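Local coordinates for succinate dehydrogenase subunit A (Mycolicibacterium smegmatis, PDB 7D6V), which probably catalyses the FAD-dependent oxidation of succinate to fumarate as the flavoprotein subunit of a mycobacterial succinate dehydrogenase, passing the electrons to its iron-sulfur partner, at residues A[37-41]-A[223-228]; A[42-48]-A[141-145]; A[69-73]-A[123-128]; A[76-80]-A[617-622]. All coordinates share one frame; numbering follows the deposited sequence.

Interaction 1 of 4, residues A[37-41]-A[223-228]; sequences VTKSL and WEYTGD. With FAD (flavin-adenine dinucleotide), chain D.
The adenosine end of the FAD pocket is where Lys39 reaches across to Glu224 and Asp228, just past strand 34-37. Lys39 passes over one face of the adenine, CE 3.4 Å from FAD C5A, and a bend about CG-CD (chi3 -87°) carries its ammonium to Asp228, where NZ forms a salt bridge of 2.7 Å with OD2. NZ also makes a weak 3.4 Å bond to the backbone O of Glu224. Halfway along the chain, Lys39 CD rests on Trp223 CH2 at 3.6 Å. The indole in turn meets Trp52 of the iron-sulfur subunit.

Glu224 serves the ribose. Its OE2 accepts a hydrogen bond of 2.8 Å from FAD O2B, and Ser40 OG binds the syn lone pair of the same OE2 at 3.2 Å. Lys39 N adds a weak bond to O2B. The other carboxylate oxygen, OE1, takes a weak bond from His46 N. Farther along, Tyr225 OH bonds to phosphate oxygen O2A near the plane of its ring, and Asp228 OD2 receives a weak 3.3 Å bond from the adenine N6A. The buried Lys39 and Asp228 charges probably balance each other at the adenine, while Glu224 accepts from ribose and Ser40 alike.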
# COMPACT_ATOMS: atom_id res chain seq x y z
N VAL A 37 -12.46 2.80 16.96
CA VAL A 37 -13.00 1.50 16.59
C VAL A 37 -12.92 1.36 15.08
O VAL A 37 -13.39 2.22 14.34
CB VAL A 37 -14.45 1.32 17.09
CG1 VAL A 37 -14.98 -0.04 16.70
CG2 VAL A 37 -14.51 1.52 18.59
N THR A 38 -12.30 0.27 14.62
CA THR A 38 -12.07 0.04 13.21
C THR A 38 -12.50 -1.38 12.87
O THR A 38 -12.21 -2.32 13.61
CB THR A 38 -10.59 0.23 12.85
OG1 THR A 38 -10.20 1.57 13.17
CG2 THR A 38 -10.38 0.02 11.37
N LYS A 39 -13.19 -1.53 11.73
CA LYS A 39 -13.63 -2.85 11.31
C LYS A 39 -12.48 -3.67 10.72
O LYS A 39 -12.51 -4.90 10.78
CB LYS A 39 -14.76 -2.72 10.30
CG LYS A 39 -15.86 -3.74 10.46
CD LYS A 39 -16.65 -3.88 9.18
CE LYS A 39 -17.77 -2.87 9.12
NZ LYS A 39 -18.54 -2.98 7.86
N SER A 40 -11.47 -3.01 10.17
CA SER A 40 -10.30 -3.63 9.59
C SER A 40 -9.10 -3.41 10.51
O SER A 40 -9.23 -2.94 11.64
CB SER A 40 -10.05 -3.08 8.19
OG SER A 40 -9.97 -1.66 8.20
N LEU A 41 -7.92 -3.79 10.03
CA LEU A 41 -6.70 -3.53 10.78
C LEU A 41 -6.37 -2.03 10.75
O LEU A 41 -6.86 -1.28 9.91
CB LEU A 41 -5.53 -4.33 10.20
CG LEU A 41 -5.50 -5.84 10.46
CD1 LEU A 41 -4.34 -6.49 9.73
CD2 LEU A 41 -5.43 -6.13 11.94
N TRP A 223 -14.22 -4.15 1.11
CA TRP A 223 -15.07 -5.09 1.82
C TRP A 223 -15.90 -4.40 2.90
O TRP A 223 -17.01 -4.86 3.22
CB TRP A 223 -14.21 -6.19 2.44
CG TRP A 223 -14.84 -6.90 3.60
CD1 TRP A 223 -15.73 -7.92 3.55
CD2 TRP A 223 -14.63 -6.62 4.99
NE1 TRP A 223 -16.09 -8.30 4.82
CE2 TRP A 223 -15.43 -7.51 5.72
CE3 TRP A 223 -13.85 -5.69 5.68
CZ2 TRP A 223 -15.46 -7.52 7.11
CZ3 TRP A 223 -13.88 -5.69 7.06
CH2 TRP A 223 -14.69 -6.60 7.76
N GLU A 224 -15.40 -3.31 3.46
CA GLU A 224 -16.01 -2.66 4.62
C GLU A 224 -17.09 -1.65 4.25
O GLU A 224 -17.73 -1.10 5.16
CB GLU A 224 -14.93 -1.98 5.46
CG GLU A 224 -14.27 -0.80 4.77
CD GLU A 224 -12.94 -0.44 5.39
OE1 GLU A 224 -12.32 0.55 4.94
OE2 GLU A 224 -12.50 -1.15 6.31
N TYR A 225 -17.32 -1.39 2.97
CA TYR A 225 -18.29 -0.37 2.55
C TYR A 225 -19.68 -0.99 2.44
O TYR A 225 -20.28 -1.09 1.36
CB TYR A 225 -17.86 0.26 1.24
CG TYR A 225 -16.99 1.48 1.41
CD1 TYR A 225 -16.21 1.64 2.54
CD2 TYR A 225 -16.95 2.47 0.44
CE1 TYR A 225 -15.41 2.75 2.71
CE2 TYR A 225 -16.15 3.58 0.60
CZ TYR A 225 -15.39 3.72 1.73
OH TYR A 225 -14.60 4.83 1.89
N THR A 226 -20.21 -1.40 3.59
CA THR A 226 -21.51 -2.05 3.66
C THR A 226 -22.62 -1.11 4.09
O THR A 226 -23.70 -1.57 4.49
CB THR A 226 -21.46 -3.25 4.61
OG1 THR A 226 -21.16 -2.80 5.93
CG2 THR A 226 -20.40 -4.24 4.16
N GLY A 227 -22.40 0.20 4.03
CA GLY A 227 -23.41 1.15 4.43
C GLY A 227 -23.56 1.33 5.92
O GLY A 227 -24.54 1.95 6.35
N ASP A 228 -22.64 0.80 6.71
CA ASP A 228 -22.65 1.06 8.15
C ASP A 228 -22.41 2.54 8.40
O ASP A 228 -21.78 3.24 7.60
CB ASP A 228 -21.58 0.23 8.85
CG ASP A 228 -21.83 -1.26 8.73
OD1 ASP A 228 -23.01 -1.66 8.62
OD2 ASP A 228 -20.85 -2.03 8.75
PA FAD D . -12.63 5.25 5.02
O1A FAD D . -11.27 5.63 5.47
O2A FAD D . -12.83 4.72 3.65
O5B FAD D . -13.16 4.12 6.02
C5B FAD D . -14.04 4.37 7.10
C4B FAD D . -13.60 3.58 8.32
O4B FAD D . -14.73 3.21 9.11
C3B FAD D . -12.89 2.28 8.00
O3B FAD D . -11.78 2.19 8.87
C2B FAD D . -13.88 1.21 8.38
O2B FAD D . -13.25 0.01 8.80
C1B FAD D . -14.61 1.86 9.52
N9A FAD D . -15.94 1.26 9.71
C8A FAD D . -16.92 1.17 8.81
N7A FAD D . -18.00 0.57 9.33
C5A FAD D . -17.71 0.25 10.59
C6A FAD D . -18.40 -0.41 11.71
N6A FAD D . -19.65 -0.87 11.59
N1A FAD D . -17.73 -0.55 12.86
C2A FAD D . -16.49 -0.10 13.02
N3A FAD D . -15.80 0.51 12.05
C4A FAD D . -16.35 0.71 10.84
N1 FAD D . -11.09 10.61 -3.53
C2 FAD D . -10.27 11.58 -3.99
O2 FAD D . -10.45 12.74 -3.60
N3 FAD D . -9.29 11.35 -4.86
C4 FAD D . -9.04 10.13 -5.33
O4 FAD D . -8.12 9.95 -6.14
C4X FAD D . -9.88 9.01 -4.88
N5 FAD D . -9.68 7.76 -5.32
C5X FAD D . -10.47 6.76 -4.88
C6 FAD D . -10.25 5.47 -5.34
C7 FAD D . -11.05 4.44 -4.91
C7M FAD D . -10.82 3.04 -5.40
C8 FAD D . -12.14 4.71 -3.95
C8M FAD D . -13.01 3.59 -3.47
C9 FAD D . -12.36 5.99 -3.48
C9A FAD D . -11.56 7.03 -3.92
N10 FAD D . -11.79 8.32 -3.45
C10 FAD D . -10.95 9.34 -3.92
C1' FAD D . -12.85 8.61 -2.49
C2' FAD D . -12.24 8.80 -1.11
O2' FAD D . -11.14 7.91 -0.93
C3' FAD D . -13.23 8.50 0.00
O3' FAD D . -14.27 9.46 -0.05
C4' FAD D . -12.55 8.60 1.36
O4' FAD D . -11.50 7.65 1.45
C5' FAD D . -13.51 8.35 2.51
O5' FAD D . -12.74 8.27 3.70
P FAD D . -13.38 8.04 5.13
O1P FAD D . -12.34 8.39 6.14
O2P FAD D . -14.70 8.72 5.20
O3P FAD D . -13.67 6.46 5.21

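Interaction 2 of 4, residues A[42-48]-A[141-145]; sequences FGKAHTV and IRTLQ. With FAD (flavin-adenine dinucleotide), chain D.
Ile141, on helix 136-159, plugs into the loop 42-48 that leads to the flavin linkage. Its CG1 branch lies anti to the backbone N (chi1 -165°), which sends CD1 over the loop backbone to Ala45 CB at 3.9 Å. The CG2 branch instead touches Val48 CG1 at 3.5 Å. One turn later, Gln145 lays its aliphatic part over one face of Phe42: CG stands 4.0 Å from the ring centroid in a CH-pi contact, 28° off the normal. The amide end goes on to the iron-sulfur subunit, where NE2 bonds to Glu147 of that chain.

Gly43, at a positive phi, faces the helix, its CA 3.7 Å from Gln145 OE1. Its carbonyl O receives a weak but straight bond of 3.3 Å from Arg142 NH1, at the edge of the guanidinium. Lys44 NZ lies near this arginine yet bonds to the backbone O of Glu147 and of Cys59 on the iron-sulfur subunit.

Beyond the helix contact, Thr47 OG1 donates to FAD O1A at 2.7 Å, and His46 NE2 is joined covalently to C8M, the carbon on C8 of the flavin. Such a histidyl-linked FAD is the hallmark of the succinate dehydrogenase and fumarate reductase flavoproteins.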
# COMPACT_ATOMS: atom_id res chain seq x y z
N PHE A 42 -5.55 -1.61 11.70
CA PHE A 42 -5.19 -0.21 11.83
C PHE A 42 -4.40 0.25 10.61
O PHE A 42 -3.36 -0.33 10.28
CB PHE A 42 -4.38 0.01 13.11
CG PHE A 42 -4.23 1.45 13.50
CD1 PHE A 42 -5.20 2.38 13.17
CD2 PHE A 42 -3.13 1.87 14.22
CE1 PHE A 42 -5.05 3.70 13.53
CE2 PHE A 42 -2.98 3.19 14.59
CZ PHE A 42 -3.95 4.10 14.24
N GLY A 43 -4.88 1.31 9.96
CA GLY A 43 -4.20 1.84 8.79
C GLY A 43 -4.54 1.18 7.48
O GLY A 43 -3.82 1.36 6.51
N LYS A 44 -5.63 0.41 7.42
CA LYS A 44 -6.00 -0.33 6.22
C LYS A 44 -7.40 0.03 5.74
O LYS A 44 -8.08 -0.79 5.13
CB LYS A 44 -5.90 -1.84 6.47
CG LYS A 44 -4.54 -2.29 6.96
CD LYS A 44 -4.30 -3.75 6.63
CE LYS A 44 -2.91 -4.18 7.05
NZ LYS A 44 -1.88 -3.22 6.58
N ALA A 45 -7.84 1.26 5.99
CA ALA A 45 -9.14 1.71 5.54
C ALA A 45 -9.12 2.01 4.05
O ALA A 45 -8.07 2.01 3.40
CB ALA A 45 -9.58 2.95 6.33
N HIS A 46 -10.31 2.27 3.50
CA HIS A 46 -10.45 2.49 2.06
C HIS A 46 -9.69 3.71 1.57
O HIS A 46 -9.46 3.85 0.37
CB HIS A 46 -11.93 2.61 1.71
CG HIS A 46 -12.21 2.69 0.24
ND1 HIS A 46 -12.39 1.57 -0.54
CD2 HIS A 46 -12.35 3.75 -0.58
CE1 HIS A 46 -12.63 1.94 -1.79
NE2 HIS A 46 -12.61 3.26 -1.84
N THR A 47 -9.27 4.60 2.48
CA THR A 47 -8.51 5.77 2.09
C THR A 47 -7.20 5.40 1.39
O THR A 47 -6.71 6.16 0.55
CB THR A 47 -8.24 6.64 3.32
OG1 THR A 47 -9.48 6.99 3.93
CG2 THR A 47 -7.50 7.92 2.96
N VAL A 48 -6.64 4.23 1.70
CA VAL A 48 -5.37 3.81 1.10
C VAL A 48 -5.47 3.68 -0.41
O VAL A 48 -4.46 3.74 -1.11
CB VAL A 48 -4.88 2.48 1.71
CG1 VAL A 48 -4.70 2.60 3.20
CG2 VAL A 48 -5.82 1.33 1.35
N ILE A 141 -3.12 8.45 5.11
CA ILE A 141 -3.51 7.55 6.19
C ILE A 141 -2.29 7.12 7.00
O ILE A 141 -2.37 7.00 8.23
CB ILE A 141 -4.30 6.35 5.62
CG1 ILE A 141 -5.03 5.62 6.75
CG2 ILE A 141 -3.41 5.41 4.84
CD1 ILE A 141 -6.13 4.71 6.27
N ARG A 142 -1.14 6.91 6.35
CA ARG A 142 0.08 6.59 7.08
C ARG A 142 0.46 7.73 8.01
O ARG A 142 0.82 7.51 9.17
CB ARG A 142 1.22 6.32 6.11
CG ARG A 142 1.36 4.90 5.66
CD ARG A 142 1.73 3.94 6.77
NE ARG A 142 1.53 2.57 6.30
CZ ARG A 142 0.35 1.98 6.25
NH1 ARG A 142 -0.73 2.61 6.67
NH2 ARG A 142 0.24 0.74 5.80
N THR A 143 0.39 8.97 7.51
CA THR A 143 0.75 10.12 8.32
C THR A 143 -0.16 10.25 9.53
O THR A 143 0.31 10.48 10.65
CB THR A 143 0.70 11.39 7.47
OG1 THR A 143 1.39 11.15 6.23
CG2 THR A 143 1.37 12.53 8.18
N LEU A 144 -1.46 10.07 9.33
CA LEU A 144 -2.39 10.18 10.45
C LEU A 144 -2.17 9.07 11.48
O LEU A 144 -2.17 9.33 12.69
CB LEU A 144 -3.83 10.16 9.94
CG LEU A 144 -4.24 11.39 9.14
CD1 LEU A 144 -5.60 11.18 8.51
CD2 LEU A 144 -4.24 12.63 10.01
N GLN A 145 -1.96 7.84 11.02
CA GLN A 145 -1.73 6.73 11.94
C GLN A 145 -0.44 6.93 12.74
O GLN A 145 -0.40 6.69 13.95
CB GLN A 145 -1.70 5.42 11.16
CG GLN A 145 -1.00 4.27 11.83
CD GLN A 145 -0.73 3.13 10.87
OE1 GLN A 145 -0.89 3.28 9.66
NE2 GLN A 145 -0.33 1.99 11.40
PA FAD D . -12.63 5.25 5.02
O1A FAD D . -11.27 5.63 5.47
O2A FAD D . -12.83 4.72 3.65
O5B FAD D . -13.16 4.12 6.02
C5B FAD D . -14.04 4.37 7.10
C4B FAD D . -13.60 3.58 8.32
O4B FAD D . -14.73 3.21 9.11
C3B FAD D . -12.89 2.28 8.00
O3B FAD D . -11.78 2.19 8.87
C2B FAD D . -13.88 1.21 8.38
O2B FAD D . -13.25 0.01 8.80
C1B FAD D . -14.61 1.86 9.52
N9A FAD D . -15.94 1.26 9.71
C8A FAD D . -16.92 1.17 8.81
N7A FAD D . -18.00 0.57 9.33
C5A FAD D . -17.71 0.25 10.59
C6A FAD D . -18.40 -0.41 11.71
N6A FAD D . -19.65 -0.87 11.59
N1A FAD D . -17.73 -0.55 12.86
C2A FAD D . -16.49 -0.10 13.02
N3A FAD D . -15.80 0.51 12.05
C4A FAD D . -16.35 0.71 10.84
N1 FAD D . -11.09 10.61 -3.53
C2 FAD D . -10.27 11.58 -3.99
O2 FAD D . -10.45 12.74 -3.60
N3 FAD D . -9.29 11.35 -4.86
C4 FAD D . -9.04 10.13 -5.33
O4 FAD D . -8.12 9.95 -6.14
C4X FAD D . -9.88 9.01 -4.88
N5 FAD D . -9.68 7.76 -5.32
C5X FAD D . -10.47 6.76 -4.88
C6 FAD D . -10.25 5.47 -5.34
C7 FAD D . -11.05 4.44 -4.91
C7M FAD D . -10.82 3.04 -5.40
C8 FAD D . -12.14 4.71 -3.95
C8M FAD D . -13.01 3.59 -3.47
C9 FAD D . -12.36 5.99 -3.48
C9A FAD D . -11.56 7.03 -3.92
N10 FAD D . -11.79 8.32 -3.45
C10 FAD D . -10.95 9.34 -3.92
C1' FAD D . -12.85 8.61 -2.49
C2' FAD D . -12.24 8.80 -1.11
O2' FAD D . -11.14 7.91 -0.93
C3' FAD D . -13.23 8.50 0.00
O3' FAD D . -14.27 9.46 -0.05
C4' FAD D . -12.55 8.60 1.36
O4' FAD D . -11.50 7.65 1.45
C5' FAD D . -13.51 8.35 2.51
O5' FAD D . -12.74 8.27 3.70
P FAD D . -13.38 8.04 5.13
O1P FAD D . -12.34 8.39 6.14
O2P FAD D . -14.70 8.72 5.20
O3P FAD D . -13.67 6.46 5.21

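Interaction 3 of 4, residues A[69-73]-A[123-128]; sequences VHFGD and GHTYPR
Asp73 holds the loop at Thr125 with both carboxylate oxygens. Thr125 OG1 donates to the syn lone pair of Asp73 OD1 at 2.9 Å, while the backbone N of Thr125 donates to Asp73 OD2. That second oxygen also forms a salt bridge with Arg128 NH2, but the two atoms are modelled too close together, so the details at OD2 are doubtful. Arg128 has a further salt bridge from NH1 to Asp65, and its NE makes a weak 3.4 Å bond to His124 ND1.

The guanidinium does more than carry charge. A bend along the arginine chain (chi3 -93°) lays it flat on His70, with centres 4.5 Å apart and planes at 10°. Arg128 CD follows over the same ring, 3.9 Å from its centroid, as a CH-pi contact. His124 turns its edge toward the face of His70 in an offset edge-to-face pair, centroids 6.0 Å apart. Both rings have partners outside the contact: His70 NE2 bonds to Asn427, and His124 NE2 to the backbone O of Gly425.

Apolar packing finishes the contact at its outer end, where Val69 CG1 lies 3.8 Å from Thr125 CB and 3.9 Å from Tyr126 CD1. The contact thus pins one side of helix 67-76 to the loop between strands 118-119 and 129-130; His70 also packs on strand 54-55, while Phe71 faces helix 84-102.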
# COMPACT_ATOMS: atom_id res chain seq x y z
N VAL A 69 -12.07 31.02 -5.73
CA VAL A 69 -12.05 30.24 -6.97
C VAL A 69 -12.37 28.78 -6.68
O VAL A 69 -13.16 28.15 -7.40
CB VAL A 69 -10.68 30.39 -7.67
CG1 VAL A 69 -10.63 29.54 -8.92
CG2 VAL A 69 -10.42 31.84 -8.00
N HIS A 70 -11.77 28.22 -5.62
CA HIS A 70 -12.06 26.84 -5.24
C HIS A 70 -13.52 26.67 -4.84
O HIS A 70 -14.15 25.66 -5.17
CB HIS A 70 -11.13 26.43 -4.10
CG HIS A 70 -11.11 24.95 -3.83
ND1 HIS A 70 -10.23 24.38 -2.94
CD2 HIS A 70 -11.84 23.94 -4.34
CE1 HIS A 70 -10.44 23.08 -2.90
NE2 HIS A 70 -11.41 22.78 -3.75
N PHE A 71 -14.07 27.65 -4.13
CA PHE A 71 -15.48 27.60 -3.74
C PHE A 71 -16.39 27.60 -4.96
O PHE A 71 -17.34 26.82 -5.04
CB PHE A 71 -15.80 28.78 -2.82
CG PHE A 71 -17.26 28.98 -2.57
CD1 PHE A 71 -17.96 28.10 -1.76
CD2 PHE A 71 -17.93 30.05 -3.12
CE1 PHE A 71 -19.30 28.28 -1.52
CE2 PHE A 71 -19.27 30.24 -2.88
CZ PHE A 71 -19.96 29.35 -2.08
N GLY A 72 -16.10 28.47 -5.94
CA GLY A 72 -16.89 28.48 -7.16
C GLY A 72 -16.77 27.19 -7.94
O GLY A 72 -17.75 26.70 -8.51
N ASP A 73 -15.57 26.62 -7.98
CA ASP A 73 -15.37 25.34 -8.66
C ASP A 73 -16.17 24.23 -8.00
O ASP A 73 -16.77 23.40 -8.68
CB ASP A 73 -13.89 24.98 -8.69
CG ASP A 73 -13.10 25.84 -9.65
OD1 ASP A 73 -13.72 26.67 -10.35
OD2 ASP A 73 -11.87 25.70 -9.70
N GLY A 123 -12.20 19.42 -12.91
CA GLY A 123 -13.08 20.53 -12.62
C GLY A 123 -12.48 21.71 -11.91
O GLY A 123 -13.21 22.64 -11.56
N HIS A 124 -11.17 21.72 -11.69
CA HIS A 124 -10.50 22.80 -10.99
C HIS A 124 -9.93 23.81 -11.98
O HIS A 124 -9.37 23.43 -13.02
CB HIS A 124 -9.39 22.26 -10.09
CG HIS A 124 -9.84 21.18 -9.16
ND1 HIS A 124 -10.33 21.44 -7.90
CD2 HIS A 124 -9.86 19.83 -9.31
CE1 HIS A 124 -10.64 20.30 -7.31
NE2 HIS A 124 -10.37 19.31 -8.14
N THR A 125 -10.07 25.09 -11.66
CA THR A 125 -9.57 26.14 -12.54
C THR A 125 -8.05 26.22 -12.53
O THR A 125 -7.44 26.53 -13.55
CB THR A 125 -10.18 27.49 -12.13
OG1 THR A 125 -11.60 27.40 -12.18
CG2 THR A 125 -9.72 28.59 -13.07
N TYR A 126 -7.43 25.93 -11.40
CA TYR A 126 -5.99 26.07 -11.20
C TYR A 126 -5.44 24.78 -10.62
O TYR A 126 -6.18 23.99 -10.03
CB TYR A 126 -5.68 27.26 -10.28
CG TYR A 126 -6.09 28.59 -10.84
CD1 TYR A 126 -6.97 29.42 -10.16
CD2 TYR A 126 -5.59 29.03 -12.06
CE1 TYR A 126 -7.35 30.63 -10.68
CE2 TYR A 126 -5.96 30.25 -12.58
CZ TYR A 126 -6.84 31.05 -11.88
OH TYR A 126 -7.21 32.27 -12.40
N PRO A 127 -4.14 24.53 -10.78
CA PRO A 127 -3.54 23.34 -10.17
C PRO A 127 -3.62 23.40 -8.65
O PRO A 127 -3.14 24.35 -8.03
CB PRO A 127 -2.08 23.38 -10.66
CG PRO A 127 -2.08 24.31 -11.81
CD PRO A 127 -3.14 25.32 -11.54
N ARG A 128 -4.25 22.39 -8.07
CA ARG A 128 -4.58 22.40 -6.65
C ARG A 128 -4.23 21.12 -5.91
O ARG A 128 -4.14 21.16 -4.68
CB ARG A 128 -6.08 22.65 -6.45
CG ARG A 128 -6.47 24.10 -6.42
CD ARG A 128 -7.80 24.27 -5.73
NE ARG A 128 -8.91 24.25 -6.66
CZ ARG A 128 -9.30 25.28 -7.40
NH1 ARG A 128 -8.66 26.43 -7.33
NH2 ARG A 128 -10.33 25.16 -8.21

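Interaction 4 of 4, residues A[76-80]-A[617-622]; sequences RGGKF and ELEKYY
Arg76 and Glu617 supply the charged part of this contact. NH1 of Arg76 donates to the syn lone pair of Glu617 OE2 at 3.0 Å, nearly straight, and the guanidinium and carboxylate planes are almost coplanar. The other terminal nitrogen, NH2, forms a salt bridge with Asp73 OD1, so the arginine lies between two acids.

The aromatic part is a cluster of Phe80, Tyr621 and Tyr622. With Phe80 CG anti to its carbonyl carbon (chi1 -64°), the ring points toward 617-622, where Tyr621 meets its CD1-CE1 side and Tyr622 stands over a face. Phe80 CD1 sits over one face of Tyr621, 3.5 Å from Tyr621 CG, with the two planes inclined at 52°. Tyr622 turns its edge toward the face of Phe80, in an offset edge-to-face pair with centroids 5.7 Å apart. Phe613 packs edge-to-face with Phe80, and Arg577 binds Phe80 O and makes a cation-pi contact with Tyr622.

Aliphatic contacts fill in around the rings. Leu618 CD2 touches Phe80 CE2 at 3.8 Å, and Lys79 CG meets the edge of Tyr621, 3.7 Å from CE1.

A Schellman motif presents Phe80: Lys79, at positive phi, is its C-prime residue, and its N bonds to Arg76 O at 3.0 Å. The contact joins the C-terminal end of helix 67-76, just ahead of helix 84-102, to the short helix 615-618 and the residues after it.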
# COMPACT_ATOMS: atom_id res chain seq x y z
N ARG A 76 -19.92 24.76 -8.75
CA ARG A 76 -20.22 24.36 -10.12
C ARG A 76 -20.29 22.85 -10.26
O ARG A 76 -21.24 22.31 -10.84
CB ARG A 76 -19.16 24.92 -11.07
CG ARG A 76 -19.55 26.18 -11.77
CD ARG A 76 -18.48 26.56 -12.77
NE ARG A 76 -17.25 26.96 -12.10
CZ ARG A 76 -17.03 28.17 -11.60
NH1 ARG A 76 -17.96 29.11 -11.68
NH2 ARG A 76 -15.88 28.44 -11.01
N GLY A 77 -19.29 22.15 -9.75
CA GLY A 77 -19.24 20.71 -9.76
C GLY A 77 -20.08 20.13 -8.64
O GLY A 77 -19.56 19.79 -7.58
N GLY A 78 -21.38 20.05 -8.86
CA GLY A 78 -22.34 19.81 -7.81
C GLY A 78 -23.62 20.54 -8.13
O GLY A 78 -24.64 20.34 -7.47
N LYS A 79 -23.56 21.38 -9.16
CA LYS A 79 -24.73 22.00 -9.77
C LYS A 79 -25.50 22.87 -8.78
O LYS A 79 -26.72 22.98 -8.86
CB LYS A 79 -25.65 20.96 -10.40
CG LYS A 79 -25.28 20.60 -11.83
CD LYS A 79 -23.97 19.85 -11.90
CE LYS A 79 -23.56 19.59 -13.34
NZ LYS A 79 -22.18 19.06 -13.41
N PHE A 80 -24.77 23.48 -7.84
CA PHE A 80 -25.32 24.42 -6.87
C PHE A 80 -26.34 23.77 -5.95
O PHE A 80 -27.17 24.45 -5.34
CB PHE A 80 -25.90 25.65 -7.56
CG PHE A 80 -24.87 26.46 -8.29
CD1 PHE A 80 -24.60 26.22 -9.62
CD2 PHE A 80 -24.16 27.45 -7.63
CE1 PHE A 80 -23.65 26.96 -10.29
CE2 PHE A 80 -23.21 28.19 -8.30
CZ PHE A 80 -22.95 27.94 -9.63
N GLU A 617 -24.47 32.82 -15.35
CA GLU A 617 -24.23 31.45 -14.91
C GLU A 617 -25.27 31.01 -13.88
O GLU A 617 -25.71 29.86 -13.89
CB GLU A 617 -22.83 31.33 -14.33
CG GLU A 617 -22.56 30.01 -13.65
CD GLU A 617 -21.20 29.96 -13.00
OE1 GLU A 617 -20.61 31.04 -12.76
OE2 GLU A 617 -20.71 28.85 -12.73
N LEU A 618 -25.68 31.91 -12.99
CA LEU A 618 -26.63 31.54 -11.95
C LEU A 618 -28.05 31.40 -12.47
O LEU A 618 -28.88 30.77 -11.81
CB LEU A 618 -26.59 32.57 -10.82
CG LEU A 618 -25.29 32.63 -10.01
CD1 LEU A 618 -25.30 33.83 -9.08
CD2 LEU A 618 -25.10 31.34 -9.23
N GLU A 619 -28.35 31.97 -13.64
CA GLU A 619 -29.69 31.87 -14.21
C GLU A 619 -29.94 30.50 -14.83
O GLU A 619 -31.08 30.22 -15.22
CB GLU A 619 -29.90 32.97 -15.24
CG GLU A 619 -30.39 34.27 -14.64
CD GLU A 619 -30.78 35.28 -15.69
OE1 GLU A 619 -30.31 35.17 -16.83
OE2 GLU A 619 -31.57 36.19 -15.36
N LYS A 620 -28.92 29.67 -14.94
CA LYS A 620 -29.07 28.31 -15.42
C LYS A 620 -29.37 27.31 -14.31
O LYS A 620 -29.64 26.14 -14.60
CB LYS A 620 -27.81 27.88 -16.17
CG LYS A 620 -27.26 28.94 -17.11
CD LYS A 620 -26.09 28.42 -17.90
CE LYS A 620 -24.96 27.99 -16.99
NZ LYS A 620 -23.65 27.96 -17.69
N TYR A 621 -29.32 27.74 -13.05
CA TYR A 621 -29.46 26.83 -11.93
C TYR A 621 -30.49 27.32 -10.91
O TYR A 621 -31.08 26.52 -10.18
CB TYR A 621 -28.12 26.62 -11.23
CG TYR A 621 -27.05 26.01 -12.11
CD1 TYR A 621 -26.89 24.64 -12.18
CD2 TYR A 621 -26.21 26.81 -12.87
CE1 TYR A 621 -25.91 24.08 -12.98
CE2 TYR A 621 -25.24 26.26 -13.67
CZ TYR A 621 -25.09 24.89 -13.72
OH TYR A 621 -24.12 24.33 -14.51
N TYR A 622 -30.71 28.63 -10.87
CA TYR A 622 -31.55 29.24 -9.85
C TYR A 622 -32.80 29.83 -10.46
O TYR A 622 -32.80 30.30 -11.61
CB TYR A 622 -30.79 30.33 -9.09
CG TYR A 622 -29.78 29.83 -8.09
CD1 TYR A 622 -30.01 29.95 -6.73
CD2 TYR A 622 -28.60 29.23 -8.50
CE1 TYR A 622 -29.09 29.49 -5.81
CE2 TYR A 622 -27.68 28.77 -7.60
CZ TYR A 622 -27.93 28.90 -6.25
OH TYR A 622 -27.01 28.44 -5.34

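From the N terminus, the chain leaves strand 34-37 and opens the loop that interaction 1 closes at 223-228. Interaction 2 starts at the very next residue, 42, and closes within that loop on helix 136-159; the two touch each other and share the FAD. Interaction 3 lies deeper again, its 69-73 and 123-128 both falling between the segments of interaction 2, though about 16 Å away by nearest atoms. Interaction 4 crosses all three: it starts at the last residue of helix 67-76 and closes only at 617-622. The first two therefore organise the cofactor site, while the last two tie helix 67-76 to a neighbouring loop and to the C-terminal region.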